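Local atomic coordinates of thiamin pyrophosphokinase (Geobacillus thermodenitrificans, PDB entry 3K94), a protein that catalyses the transfer of a pyrophosphate group from ATP to thiamin, making the coenzyme thiamin pyrophosphate. Residues 153-158 with 203-208; 163-168 with 196-201; 13-18 with 125-130. All blocks are in the same frame, centred on the assembly; numbering follows the deposited sequence.

In the fold
Interactions 1 and 3 both reach one mixed sheet that runs from the catalytic region into the thiamin-binding region, interaction 3 by joining a loop to its strand 125-128; their centres are about 20 Å apart and their nearest atoms about 4 Å. Interaction 2 belongs to a separate three-stranded antiparallel sheet packed against the mixed one through residues of strands 151-156 and 204-209. Its centre is about 12 Å from that of interaction 1, with L204 CD2 touching F164 CE1 at 3.4 Å, and along the chain it is nested inside the loop that interaction 1 closes. Interactions 1 and 3 also touch the second subunit; in related enzymes the substrates bind in clefts at this kind of dimer interface.

Interaction 1: residues 153-158 with 203-208; sequences SYIPVS and ILMMIR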
ATOM      1  N   SER B 153     -13.353  -1.221  -3.056  1.00 21.23           N
ATOM      2  CA  SER B 153     -13.250  -0.299  -1.933  1.00 23.65           C
ATOM      3  C   SER B 153     -13.042   1.110  -2.445  1.00 23.37           C
ATOM      4  O   SER B 153     -12.320   1.327  -3.433  1.00 21.11           O
ATOM      5  CB  SER B 153     -12.103  -0.688  -1.000  1.00 22.16           C
ATOM      6  OG  SER B 153     -12.194  -2.054  -0.664  1.00 24.44           O
ATOM      7  N   TYR B 154     -13.697   2.060  -1.789  1.00 19.61           N
ATOM      8  CA  TYR B 154     -13.520   3.466  -2.104  1.00 21.43           C
ATOM      9  C   TYR B 154     -12.947   4.177  -0.901  1.00 24.86           C
ATOM     10  O   TYR B 154     -13.450   4.024   0.221  1.00 22.07           O
ATOM     11  CB  TYR B 154     -14.846   4.105  -2.507  1.00 21.61           C
ATOM     12  CG  TYR B 154     -15.374   3.552  -3.800  1.00 20.74           C
ATOM     13  CD1 TYR B 154     -14.857   3.975  -5.013  1.00 16.32           C
ATOM     14  CD2 TYR B 154     -16.383   2.594  -3.811  1.00 18.19           C
ATOM     15  CE1 TYR B 154     -15.329   3.464  -6.203  1.00 18.71           C
ATOM     16  CE2 TYR B 154     -16.864   2.086  -4.990  1.00 21.63           C
ATOM     17  CZ  TYR B 154     -16.331   2.517  -6.188  1.00 21.17           C
ATOM     18  OH  TYR B 154     -16.801   2.005  -7.376  1.00 23.39           O
ATOM     19  N   ILE B 155     -11.888   4.941  -1.144  1.00 21.63           N
ATOM     20  CA  ILE B 155     -11.237   5.719  -0.107  1.00 22.32           C
ATOM     21  C   ILE B 155     -11.067   7.158  -0.564  1.00 26.22           C
ATOM     22  O   ILE B 155     -10.500   7.405  -1.625  1.00 28.50           O
ATOM     23  CB  ILE B 155      -9.871   5.131   0.253  1.00 23.22           C
ATOM     24  CG1 ILE B 155     -10.046   3.719   0.793  1.00 24.40           C
ATOM     25  CG2 ILE B 155      -9.164   6.004   1.291  1.00 23.79           C
ATOM     26  CD1 ILE B 155      -8.744   3.009   1.093  1.00 28.28           C
ATOM     27  N   PRO B 156     -11.570   8.117   0.230  1.00 27.32           N
ATOM     28  CA  PRO B 156     -11.421   9.537  -0.106  1.00 29.92           C
ATOM     29  C   PRO B 156      -9.963   9.976   0.042  1.00 28.51           C
ATOM     30  O   PRO B 156      -9.338   9.675   1.046  1.00 26.92           O
ATOM     31  CB  PRO B 156     -12.269  10.232   0.959  1.00 32.40           C
ATOM     32  CG  PRO B 156     -12.176   9.329   2.134  1.00 32.05           C
ATOM     33  CD  PRO B 156     -12.166   7.929   1.564  1.00 32.26           C
ATOM     34  N   VAL B 157      -9.428  10.657  -0.960  1.00 26.44           N
ATOM     35  CA  VAL B 157      -8.074  11.187  -0.893  1.00 24.11           C
ATOM     36  C   VAL B 157      -8.116  12.634  -0.402  1.00 27.95           C
ATOM     37  O   VAL B 157      -7.327  13.044   0.453  1.00 33.41           O
ATOM     38  CB  VAL B 157      -7.380  11.112  -2.272  1.00 28.50           C
ATOM     39  CG1 VAL B 157      -6.061  11.850  -2.247  1.00 33.22           C
ATOM     40  CG2 VAL B 157      -7.179   9.659  -2.686  1.00 27.50           C
ATOM     41  N   SER B 158      -9.048  13.403  -0.951  1.00 26.87           N
ATOM     42  CA  SER B 158      -9.295  14.770  -0.505  1.00 28.51           C
ATOM     43  C   SER B 158     -10.044  14.764   0.826  1.00 34.01           C
ATOM     44  O   SER B 158     -10.607  13.741   1.232  1.00 35.91           O
ATOM     45  CB  SER B 158     -10.127  15.493  -1.550  1.00 24.49           C
ATOM     46  OG  SER B 158     -11.319  14.763  -1.769  1.00 29.82           O
ATOM     47  N   ILE B 203     -11.436  14.104  -4.525  1.00 27.56           N
ATOM     48  CA  ILE B 203     -10.552  13.141  -5.168  1.00 24.47           C
ATOM     49  C   ILE B 203     -10.698  11.792  -4.490  1.00 24.87           C
ATOM     50  O   ILE B 203     -10.564  11.688  -3.274  1.00 27.58           O
ATOM     51  CB  ILE B 203      -9.080  13.563  -5.067  1.00 24.92           C
ATOM     52  CG1 ILE B 203      -8.885  14.988  -5.586  1.00 22.19           C
ATOM     53  CG2 ILE B 203      -8.182  12.588  -5.838  1.00 23.55           C
ATOM     54  CD1 ILE B 203      -7.440  15.407  -5.601  1.00 26.00           C
ATOM     55  N   LEU B 204     -10.944  10.750  -5.271  1.00 18.88           N
ATOM     56  CA  LEU B 204     -11.347   9.474  -4.693  1.00 21.92           C
ATOM     57  C   LEU B 204     -10.531   8.308  -5.219  1.00 25.75           C
ATOM     58  O   LEU B 204     -10.289   8.197  -6.426  1.00 25.41           O
ATOM     59  CB  LEU B 204     -12.823   9.222  -4.984  1.00 23.95           C
ATOM     60  CG  LEU B 204     -13.450   7.973  -4.378  1.00 24.86           C
ATOM     61  CD1 LEU B 204     -13.743   8.224  -2.905  1.00 21.43           C
ATOM     62  CD2 LEU B 204     -14.729   7.604  -5.112  1.00 23.06           C
HETATM   63  N   MSE B 205     -10.125   7.427  -4.313  1.00 21.56           N
HETATM   64  CA  MSE B 205      -9.381   6.242  -4.699  1.00 22.91           C
HETATM   65  C   MSE B 205     -10.285   5.027  -4.778  1.00 23.68           C
HETATM   66  O   MSE B 205     -11.079   4.783  -3.875  1.00 21.75           O
HETATM   67  CB  MSE B 205      -8.246   5.982  -3.703  1.00 23.82           C
HETATM   68  CG  MSE B 205      -7.482   4.706  -3.984  1.00 25.75           C
HETATM   69 SE   MSE B 205      -5.960   4.397  -2.767  1.00 39.97          SE
HETATM   70  CE  MSE B 205      -6.832   4.752  -1.067  1.00138.37           C
HETATM   71  N   MSE B 206     -10.169   4.262  -5.860  1.00 24.48           N
HETATM   72  CA  MSE B 206     -10.841   2.968  -5.923  1.00 21.64           C
HETATM   73  C   MSE B 206      -9.851   1.816  -5.962  1.00 21.53           C
HETATM   74  O   MSE B 206      -8.896   1.840  -6.725  1.00 19.18           O
HETATM   75  CB  MSE B 206     -11.778   2.860  -7.126  1.00 18.07           C
HETATM   76  CG  MSE B 206     -12.443   1.476  -7.216  1.00 20.17           C
HETATM   77 SE   MSE B 206     -13.712   1.228  -8.712  1.00 34.66          SE
HETATM   78  CE  MSE B 206     -12.542   1.698 -10.225  1.00 18.56           C
ATOM     79  N   ILE B 207     -10.084   0.807  -5.131  1.00 22.06           N
ATOM     80  CA  ILE B 207      -9.329  -0.429  -5.234  1.00 19.59           C
ATOM     81  C   ILE B 207     -10.272  -1.603  -5.468  1.00 17.96           C
ATOM     82  O   ILE B 207     -11.209  -1.813  -4.704  1.00 20.41           O
ATOM     83  CB  ILE B 207      -8.465  -0.678  -3.988  1.00 18.07           C
ATOM     84  CG1 ILE B 207      -7.420   0.434  -3.842  1.00 18.89           C
ATOM     85  CG2 ILE B 207      -7.783  -2.045  -4.092  1.00 21.45           C
ATOM     86  CD1 ILE B 207      -6.784   0.518  -2.446  1.00 22.03           C
ATOM     87  N   ARG B 208     -10.045  -2.333  -6.555  1.00 21.82           N
ATOM     88  CA  ARG B 208     -10.759  -3.578  -6.806  1.00 20.15           C
ATOM     89  C   ARG B 208      -9.768  -4.678  -6.546  1.00 20.26           C
ATOM     90  O   ARG B 208      -8.649  -4.643  -7.048  1.00 24.54           O
ATOM     91  CB  ARG B 208     -11.284  -3.661  -8.246  1.00 23.77           C
ATOM     92  CG  ARG B 208     -12.245  -2.548  -8.638  1.00 23.61           C
ATOM     93  CD  ARG B 208     -12.715  -2.701 -10.088  1.00 25.36           C
ATOM     94  NE  ARG B 208     -13.680  -3.790 -10.235  1.00 27.35           N
ATOM     95  CZ  ARG B 208     -14.288  -4.135 -11.373  1.00 29.12           C
ATOM     96  NH1 ARG B 208     -14.049  -3.484 -12.508  1.00 21.87           N
ATOM     97  NH2 ARG B 208     -15.136  -5.151 -11.372  1.00 34.31           N
TER
HETATM   98  O   HOH W   1     -11.125  -3.864  -2.809  1.00 31.13           O
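S153 to P156 run antiparallel to L204-I207 as neighbouring strands of the mixed sheet, the strand axes approaching to 4.6 Å at 157°, with S153–I207 and I155–M205 as hydrogen-bonded pairs and Y154–M206 and P156–L204 as non-hydrogen-bonded ones. Past the proline, I203 O accepts two backbone donors, V157 N at 2.8 Å and S158 N at a longer 3.3 Å. I203 N in turn donates to S158 OG, which also bonds to T160 O. At the other end a water joins S153 OG to I207 O. On one face the ring of Y154 lies side by side with selenomethionine M206, both pointing the same way. Y154 CE1 packs on M206 CG at 3.6 Å, and M206 SE sits 4.7 Å from the ring centroid and 55° off its normal, an oblique Met-aromatic contact. L204 CD2 presses on the neighbouring ring atom, Y154 CD1, at 3.6 Å. On the opposite face selenomethionine M205 is extended up to SE and then bends (chi3 47°), which turns CE onto I155, only 3.3 Å from I155 CB and tighter than normal packing. F110 of the second subunit covers I155, M205 and I207, and its D107 bonds weakly to S153 OG. An alanine at Y154 would probably open a gap beside L204 and M206 and cost F164 and F197 an aromatic neighbour. Backbone bonds, with S158 OG taking over at the ladder's end, meet the main chain's polar needs between two largely apolar faces; Y154 OH, buried without a partner in the model, is probably a polar cost.

Interaction 2: residues 163-168 with 196-201; sequences EFTLTG and TFSFSE
T167 and T196 meet hydroxyl to hydroxyl, OG1 to OG1 at 2.6 Å, in a short hydrogen bond that either could donate. They belong to antiparallel strands 165-167 and 196-199, whose directions differ by 167°, with T165–S198 and T167–T196 as hydrogen-bonded pairs and L166–F197 as a non-hydrogen-bonded pair. The threonine and serine face is one of small bumps, and a water fits between them, linking T165 O to T196 OG1; a second bridge, from E163 O to S198 OG, is less certain. T165 OG1 accepts from N175 N. Farther along, S200 OG reaches E163 OE2 through a weak hydrogen bond of 3.1 Å. The other face is built of larger knobs. L166 CD2 presses on F197 CB at 3.5 Å. F164 starts out pointing away; its CG is anti to the backbone N (chi1 -173°), and the end of the ring comes nearer to 196-201. One side of its rim spans the roots of two phenylalanines, with S198 O close to F164 CD1. F164 CE1 lies 4.0 Å from F197 CB, while F164 CD1 lies 4.2 Å from F199 CB, which sits at the ring's edge near its plane. The rings of F197 and F199 themselves lead away from 163-168. In the three-stranded sheet 194-199 is the central strand, between 165-167 and 139-144, and F164, F197 and F199 all pack against strand 204-209 of the mixed sheet.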
ATOM      1  N   GLU B 163     -21.440  14.225  -3.048  1.00 28.74           N
ATOM      2  CA  GLU B 163     -22.443  13.575  -3.877  1.00 29.02           C
ATOM      3  C   GLU B 163     -21.969  12.246  -4.443  1.00 28.92           C
ATOM      4  O   GLU B 163     -22.152  11.957  -5.621  1.00 31.16           O
ATOM      5  CB  GLU B 163     -22.916  14.504  -4.996  1.00 33.77           C
ATOM      6  CG  GLU B 163     -23.436  15.852  -4.516  1.00 42.07           C
ATOM      7  CD  GLU B 163     -23.820  16.760  -5.674  1.00 51.79           C
ATOM      8  OE1 GLU B 163     -24.466  16.268  -6.624  1.00 57.55           O
ATOM      9  OE2 GLU B 163     -23.471  17.958  -5.645  1.00 53.69           O
ATOM     10  N   PHE B 164     -21.359  11.433  -3.591  1.00 28.44           N
ATOM     11  CA  PHE B 164     -20.942  10.112  -4.009  1.00 21.56           C
ATOM     12  C   PHE B 164     -22.170   9.232  -4.281  1.00 26.14           C
ATOM     13  O   PHE B 164     -23.051   9.106  -3.436  1.00 24.05           O
ATOM     14  CB  PHE B 164     -20.035   9.492  -2.957  1.00 20.74           C
ATOM     15  CG  PHE B 164     -19.430   8.209  -3.387  1.00 25.84           C
ATOM     16  CD1 PHE B 164     -18.577   8.171  -4.481  1.00 26.68           C
ATOM     17  CD2 PHE B 164     -19.714   7.031  -2.716  1.00 26.43           C
ATOM     18  CE1 PHE B 164     -18.017   6.980  -4.895  1.00 25.21           C
ATOM     19  CE2 PHE B 164     -19.141   5.842  -3.119  1.00 26.11           C
ATOM     20  CZ  PHE B 164     -18.285   5.820  -4.211  1.00 23.23           C
ATOM     21  N   THR B 165     -22.226   8.632  -5.468  1.00 27.97           N
ATOM     22  CA  THR B 165     -23.390   7.849  -5.874  1.00 27.99           C
ATOM     23  C   THR B 165     -22.973   6.572  -6.590  1.00 24.84           C
ATOM     24  O   THR B 165     -22.124   6.599  -7.483  1.00 25.41           O
ATOM     25  CB  THR B 165     -24.310   8.672  -6.796  1.00 32.19           C
ATOM     26  OG1 THR B 165     -24.809   9.805  -6.077  1.00 34.40           O
ATOM     27  CG2 THR B 165     -25.475   7.821  -7.315  1.00 28.18           C
ATOM     28  N   LEU B 166     -23.548   5.449  -6.175  1.00 21.92           N
ATOM     29  CA  LEU B 166     -23.257   4.165  -6.804  1.00 26.95           C
ATOM     30  C   LEU B 166     -24.498   3.590  -7.467  1.00 30.70           C
ATOM     31  O   LEU B 166     -25.599   3.758  -6.954  1.00 28.94           O
ATOM     32  CB  LEU B 166     -22.753   3.151  -5.777  1.00 23.68           C
ATOM     33  CG  LEU B 166     -21.465   3.416  -4.998  1.00 23.79           C
ATOM     34  CD1 LEU B 166     -21.306   2.353  -3.905  1.00 21.91           C
ATOM     35  CD2 LEU B 166     -20.264   3.413  -5.937  1.00 20.01           C
ATOM     36  N   THR B 167     -24.313   2.928  -8.613  1.00 28.65           N
ATOM     37  CA  THR B 167     -25.358   2.091  -9.204  1.00 28.04           C
ATOM     38  C   THR B 167     -24.783   0.698  -9.493  1.00 29.10           C
ATOM     39  O   THR B 167     -23.628   0.577  -9.897  1.00 24.92           O
ATOM     40  CB  THR B 167     -25.985   2.720 -10.493  1.00 29.46           C
ATOM     41  OG1 THR B 167     -25.055   2.660 -11.586  1.00 28.93           O
ATOM     42  CG2 THR B 167     -26.423   4.192 -10.257  1.00 22.17           C
ATOM     43  N   GLY B 168     -25.572  -0.348  -9.250  1.00 29.86           N
ATOM     44  CA  GLY B 168     -25.173  -1.709  -9.582  1.00 26.22           C
ATOM     45  C   GLY B 168     -24.467  -2.517  -8.496  1.00 26.09           C
ATOM     46  O   GLY B 168     -24.019  -3.649  -8.740  1.00 24.50           O
ATOM     47  N   THR B 196     -21.906   2.071 -11.954  1.00 21.68           N
ATOM     48  CA  THR B 196     -21.208   3.345 -11.991  1.00 24.23           C
ATOM     49  C   THR B 196     -20.880   3.840 -10.585  1.00 22.74           C
ATOM     50  O   THR B 196     -21.527   3.441  -9.604  1.00 22.36           O
ATOM     51  CB  THR B 196     -22.070   4.423 -12.675  1.00 27.75           C
ATOM     52  OG1 THR B 196     -23.333   4.504 -12.014  1.00 22.26           O
ATOM     53  CG2 THR B 196     -22.318   4.075 -14.132  1.00 29.94           C
ATOM     54  N   PHE B 197     -19.861   4.689 -10.491  1.00 18.36           N
ATOM     55  CA  PHE B 197     -19.684   5.552  -9.332  1.00 21.86           C
ATOM     56  C   PHE B 197     -19.526   6.967  -9.831  1.00 23.08           C
ATOM     57  O   PHE B 197     -18.995   7.176 -10.910  1.00 23.42           O
ATOM     58  CB  PHE B 197     -18.519   5.121  -8.409  1.00 21.47           C
ATOM     59  CG  PHE B 197     -17.142   5.145  -9.049  1.00 20.98           C
ATOM     60  CD1 PHE B 197     -16.710   4.090  -9.842  1.00 19.03           C
ATOM     61  CD2 PHE B 197     -16.257   6.188  -8.792  1.00 22.47           C
ATOM     62  CE1 PHE B 197     -15.431   4.088 -10.413  1.00 20.79           C
ATOM     63  CE2 PHE B 197     -14.961   6.207  -9.353  1.00 17.73           C
ATOM     64  CZ  PHE B 197     -14.552   5.150 -10.169  1.00 23.96           C
ATOM     65  N   SER B 198     -20.009   7.936  -9.067  1.00 22.69           N
ATOM     66  CA  SER B 198     -19.859   9.326  -9.466  1.00 25.36           C
ATOM     67  C   SER B 198     -19.777  10.203  -8.242  1.00 21.84           C
ATOM     68  O   SER B 198     -20.256   9.838  -7.171  1.00 26.53           O
ATOM     69  CB  SER B 198     -21.024   9.774 -10.365  1.00 28.85           C
ATOM     70  OG  SER B 198     -22.249   9.841  -9.644  1.00 33.83           O
ATOM     71  N   PHE B 199     -19.173  11.369  -8.402  1.00 20.67           N
ATOM     72  CA  PHE B 199     -19.076  12.332  -7.323  1.00 23.70           C
ATOM     73  C   PHE B 199     -18.831  13.683  -7.950  1.00 29.51           C
ATOM     74  O   PHE B 199     -18.307  13.759  -9.057  1.00 27.26           O
ATOM     75  CB  PHE B 199     -17.976  11.955  -6.310  1.00 26.82           C
ATOM     76  CG  PHE B 199     -16.603  11.747  -6.920  1.00 27.51           C
ATOM     77  CD1 PHE B 199     -16.286  10.556  -7.563  1.00 26.86           C
ATOM     78  CD2 PHE B 199     -15.623  12.731  -6.821  1.00 25.40           C
ATOM     79  CE1 PHE B 199     -15.024  10.353  -8.121  1.00 25.94           C
ATOM     80  CE2 PHE B 199     -14.344  12.535  -7.367  1.00 27.20           C
ATOM     81  CZ  PHE B 199     -14.043  11.345  -8.021  1.00 23.45           C
ATOM     82  N   SER B 200     -19.209  14.747  -7.249  1.00 33.83           N
ATOM     83  CA  SER B 200     -19.164  16.084  -7.838  1.00 35.41           C
ATOM     84  C   SER B 200     -17.979  16.901  -7.348  1.00 30.75           C
ATOM     85  O   SER B 200     -17.593  17.879  -7.978  1.00 31.90           O
ATOM     86  CB  SER B 200     -20.460  16.843  -7.528  1.00 33.43           C
ATOM     87  OG  SER B 200     -20.510  17.168  -6.152  1.00 32.79           O
ATOM     88  N   GLU B 201     -17.415  16.513  -6.211  1.00 30.56           N
ATOM     89  CA  GLU B 201     -16.277  17.232  -5.647  1.00 36.47           C
ATOM     90  C   GLU B 201     -15.261  16.290  -5.029  1.00 32.12           C
ATOM     91  O   GLU B 201     -15.625  15.244  -4.491  1.00 26.49           O
ATOM     92  CB  GLU B 201     -16.730  18.211  -4.569  1.00 44.22           C
ATOM     93  CG  GLU B 201     -17.514  19.388  -5.079  1.00 57.55           C
ATOM     94  CD  GLU B 201     -17.794  20.389  -3.982  1.00 65.62           C
ATOM     95  OE1 GLU B 201     -17.199  20.246  -2.890  1.00 66.60           O
ATOM     96  OE2 GLU B 201     -18.604  21.313  -4.212  1.00 68.96           O
TER
HETATM   97  O   HOH W   2     -22.929  12.102  -8.045  1.00 38.28           O
HETATM   98  O   HOH W   3     -23.053   6.465 -10.101  1.00 29.72           O

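Interaction 3: residues 13-18 with 125-130; sequences LLPDLR and EIVDRQ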
ATOM      1  N   LEU B  13       4.569 -10.967  -7.164  1.00 17.85           N
ATOM      2  CA  LEU B  13       3.371 -10.132  -7.152  1.00 21.17           C
ATOM      3  C   LEU B  13       2.818  -9.810  -8.547  1.00 23.70           C
ATOM      4  O   LEU B  13       1.685  -9.341  -8.680  1.00 21.96           O
ATOM      5  CB  LEU B  13       3.627  -8.837  -6.372  1.00 18.87           C
ATOM      6  CG  LEU B  13       4.099  -8.984  -4.931  1.00 23.57           C
ATOM      7  CD1 LEU B  13       4.183  -7.623  -4.266  1.00 24.20           C
ATOM      8  CD2 LEU B  13       3.175  -9.934  -4.132  1.00 22.27           C
ATOM      9  N   LEU B  14       3.613 -10.047  -9.585  1.00 22.39           N
ATOM     10  CA  LEU B  14       3.169  -9.752 -10.955  1.00 24.37           C
ATOM     11  C   LEU B  14       2.060 -10.698 -11.399  1.00 26.24           C
ATOM     12  O   LEU B  14       2.109 -11.879 -11.103  1.00 27.48           O
ATOM     13  CB  LEU B  14       4.329  -9.902 -11.947  1.00 22.16           C
ATOM     14  CG  LEU B  14       5.586  -9.046 -11.787  1.00 33.14           C
ATOM     15  CD1 LEU B  14       6.652  -9.506 -12.777  1.00 38.40           C
ATOM     16  CD2 LEU B  14       5.287  -7.580 -11.972  1.00 26.98           C
ATOM     17  N   PRO B  15       1.061 -10.181 -12.131  1.00 26.02           N
ATOM     18  CA  PRO B  15       0.181 -11.125 -12.830  1.00 24.04           C
ATOM     19  C   PRO B  15       0.958 -11.809 -13.953  1.00 24.63           C
ATOM     20  O   PRO B  15       2.094 -11.410 -14.253  1.00 23.39           O
ATOM     21  CB  PRO B  15      -0.893 -10.231 -13.460  1.00 23.91           C
ATOM     22  CG  PRO B  15      -0.527  -8.813 -13.161  1.00 25.42           C
ATOM     23  CD  PRO B  15       0.846  -8.784 -12.543  1.00 25.82           C
ATOM     24  N   ASP B  16       0.357 -12.824 -14.560  1.00 27.00           N
ATOM     25  CA  ASP B  16       0.882 -13.398 -15.795  1.00 30.74           C
ATOM     26  C   ASP B  16       0.660 -12.375 -16.917  1.00 26.67           C
ATOM     27  O   ASP B  16      -0.475 -12.096 -17.308  1.00 26.36           O
ATOM     28  CB  ASP B  16       0.164 -14.724 -16.111  1.00 35.74           C
ATOM     29  CG  ASP B  16       0.601 -15.343 -17.444  1.00 36.57           C
ATOM     30  OD1 ASP B  16       1.472 -14.777 -18.139  1.00 35.43           O
ATOM     31  OD2 ASP B  16       0.062 -16.411 -17.794  1.00 42.32           O
ATOM     32  N   LEU B  17       1.748 -11.812 -17.425  1.00 24.40           N
ATOM     33  CA  LEU B  17       1.665 -10.710 -18.382  1.00 24.06           C
ATOM     34  C   LEU B  17       1.067 -11.124 -19.724  1.00 29.16           C
ATOM     35  O   LEU B  17       0.583 -10.283 -20.489  1.00 28.64           O
ATOM     36  CB  LEU B  17       3.050 -10.091 -18.593  1.00 23.45           C
ATOM     37  CG  LEU B  17       3.673  -9.462 -17.341  1.00 27.29           C
ATOM     38  CD1 LEU B  17       4.967  -8.757 -17.718  1.00 29.09           C
ATOM     39  CD2 LEU B  17       2.688  -8.501 -16.671  1.00 23.39           C
ATOM     40  N   ARG B  18       1.092 -12.420 -20.015  1.00 28.01           N
ATOM     41  CA  ARG B  18       0.505 -12.894 -21.254  1.00 30.41           C
ATOM     42  C   ARG B  18      -0.958 -12.499 -21.326  1.00 30.32           C
ATOM     43  O   ARG B  18      -1.507 -12.307 -22.406  1.00 29.31           O
ATOM     44  CB  ARG B  18       0.647 -14.404 -21.381  1.00 37.28           C
ATOM     45  CG  ARG B  18       2.079 -14.875 -21.529  1.00 43.32           C
ATOM     46  CD  ARG B  18       2.135 -16.384 -21.511  1.00 50.95           C
ATOM     47  NE  ARG B  18       1.039 -16.930 -20.720  1.00 58.65           N
ATOM     48  CZ  ARG B  18       0.980 -18.183 -20.281  1.00 64.63           C
ATOM     49  NH1 ARG B  18       1.966 -19.030 -20.554  1.00 66.63           N
ATOM     50  NH2 ARG B  18      -0.064 -18.586 -19.567  1.00 64.08           N
ATOM     51  N   GLU B 125      -3.620   2.843 -14.154  1.00 20.72           N
ATOM     52  CA  GLU B 125      -3.935   1.828 -13.146  1.00 19.98           C
ATOM     53  C   GLU B 125      -2.640   1.292 -12.547  1.00 21.81           C
ATOM     54  O   GLU B 125      -1.666   1.078 -13.250  1.00 23.99           O
ATOM     55  CB  GLU B 125      -4.680   0.635 -13.745  1.00 16.34           C
ATOM     56  CG  GLU B 125      -5.934   0.940 -14.547  1.00 22.01           C
ATOM     57  CD  GLU B 125      -6.670  -0.338 -14.955  1.00 28.26           C
ATOM     58  OE1 GLU B 125      -6.004  -1.366 -15.202  1.00 24.76           O
ATOM     59  OE2 GLU B 125      -7.915  -0.322 -15.014  1.00 28.28           O
ATOM     60  N   ILE B 126      -2.623   1.061 -11.248  1.00 19.98           N
ATOM     61  CA  ILE B 126      -1.608   0.185 -10.690  1.00 15.34           C
ATOM     62  C   ILE B 126      -2.206  -1.219 -10.607  1.00 19.18           C
ATOM     63  O   ILE B 126      -3.315  -1.412 -10.076  1.00 20.61           O
ATOM     64  CB  ILE B 126      -1.167   0.664  -9.290  1.00 20.57           C
ATOM     65  CG1 ILE B 126      -0.341   1.950  -9.415  1.00 21.26           C
ATOM     66  CG2 ILE B 126      -0.384  -0.429  -8.575  1.00 20.56           C
ATOM     67  CD1 ILE B 126       0.033   2.588  -8.074  1.00 20.84           C
ATOM     68  N   VAL B 127      -1.487  -2.204 -11.122  1.00 18.11           N
ATOM     69  CA  VAL B 127      -2.008  -3.563 -11.172  1.00 17.24           C
ATOM     70  C   VAL B 127      -1.025  -4.581 -10.620  1.00 20.11           C
ATOM     71  O   VAL B 127       0.159  -4.564 -10.971  1.00 23.62           O
ATOM     72  CB  VAL B 127      -2.276  -3.977 -12.630  1.00 21.09           C
ATOM     73  CG1 VAL B 127      -2.841  -5.405 -12.677  1.00 14.81           C
ATOM     74  CG2 VAL B 127      -3.186  -2.956 -13.313  1.00 18.42           C
ATOM     75  N   ASP B 128      -1.508  -5.462  -9.748  1.00 19.66           N
ATOM     76  CA  ASP B 128      -0.727  -6.637  -9.360  1.00 18.24           C
ATOM     77  C   ASP B 128      -1.605  -7.891  -9.358  1.00 20.26           C
ATOM     78  O   ASP B 128      -2.759  -7.835  -9.770  1.00 18.38           O
ATOM     79  CB  ASP B 128       0.111  -6.409  -8.077  1.00 17.98           C
ATOM     80  CG  ASP B 128      -0.714  -6.457  -6.777  1.00 22.18           C
ATOM     81  OD1 ASP B 128      -1.906  -6.822  -6.805  1.00 22.48           O
ATOM     82  OD2 ASP B 128      -0.137  -6.129  -5.712  1.00 23.04           O
ATOM     83  N   ARG B 129      -1.068  -9.029  -8.950  1.00 22.09           N
ATOM     84  CA  ARG B 129      -1.850 -10.264  -9.050  1.00 26.49           C
ATOM     85  C   ARG B 129      -3.203 -10.213  -8.342  1.00 27.25           C
ATOM     86  O   ARG B 129      -4.055 -11.056  -8.602  1.00 27.70           O
ATOM     87  CB  ARG B 129      -1.060 -11.457  -8.509  1.00 26.93           C
ATOM     88  CG  ARG B 129      -0.634 -11.291  -7.067  1.00 28.68           C
ATOM     89  CD  ARG B 129       0.164 -12.484  -6.584  1.00 32.01           C
ATOM     90  NE  ARG B 129       0.532 -12.334  -5.181  1.00 35.89           N
ATOM     91  CZ  ARG B 129       1.106 -13.288  -4.468  1.00 32.70           C
ATOM     92  NH1 ARG B 129       1.372 -14.453  -5.036  1.00 33.74           N
ATOM     93  NH2 ARG B 129       1.406 -13.080  -3.197  1.00 28.99           N
ATOM     94  N   GLN B 130      -3.405  -9.237  -7.455  1.00 24.92           N
ATOM     95  CA  GLN B 130      -4.579  -9.238  -6.579  1.00 25.32           C
ATOM     96  C   GLN B 130      -5.349  -7.926  -6.549  1.00 24.96           C
ATOM     97  O   GLN B 130      -6.355  -7.815  -5.820  1.00 21.59           O
ATOM     98  CB  GLN B 130      -4.153  -9.509  -5.127  1.00 28.05           C
ATOM     99  CG  GLN B 130      -4.040 -10.935  -4.752  1.00 31.28           C
ATOM    100  CD  GLN B 130      -3.723 -11.097  -3.271  1.00 31.40           C
ATOM    101  OE1 GLN B 130      -2.559 -11.144  -2.882  1.00 32.24           O
ATOM    102  NE2 GLN B 130      -4.762 -11.180  -2.441  1.00 25.70           N
TER
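R129 N donates to L13 O at 2.8 Å, tying the loop between strands 4-6 and 28-30 to an Asx turn in the short connection from strand 125-128 to the antiparallel strand 131-136 of the mixed sheet. The bond is fairly straight (154° at the hydrogen), and the donor lies close to the line of the carbonyl bond. From that backbone grip the side chain of R129 runs across L13. Its CB lies 3.5 Å from L13 O. CG stands between the backbone N and the carbonyl carbon (chi1 58°), which brings it 3.4 Å from the same L13 O, so that the carbonyl oxygen is flanked by CB and CG of the same residue whose backbone N-H it accepts. The chain then runs extended to NE. CD passes L13 CA at 4.0 Å, and NE reaches the leucine methyl L13 CD2 at 3.7 Å. CZ stays beside that methyl group, and NH2, at the tip, touches it as well, the guanidinium meeting the leucine obliquely. L13 also packs on T102. A second, apolar patch lies on the strand side: P15 CG meets V127 CG1 at 4.1 Å, the two side chains crossing at about a right angle, and F99 and Y20 pack on both residues. D128 is shared between several partners: OD2 bonds to T102 OG1, OD1 to N131 ND2, and L106 of the second subunit packs against it. The same OD1 closes the turn, accepting Q130 N at 2.9 Å from above the carboxylate, 37° out of its plane.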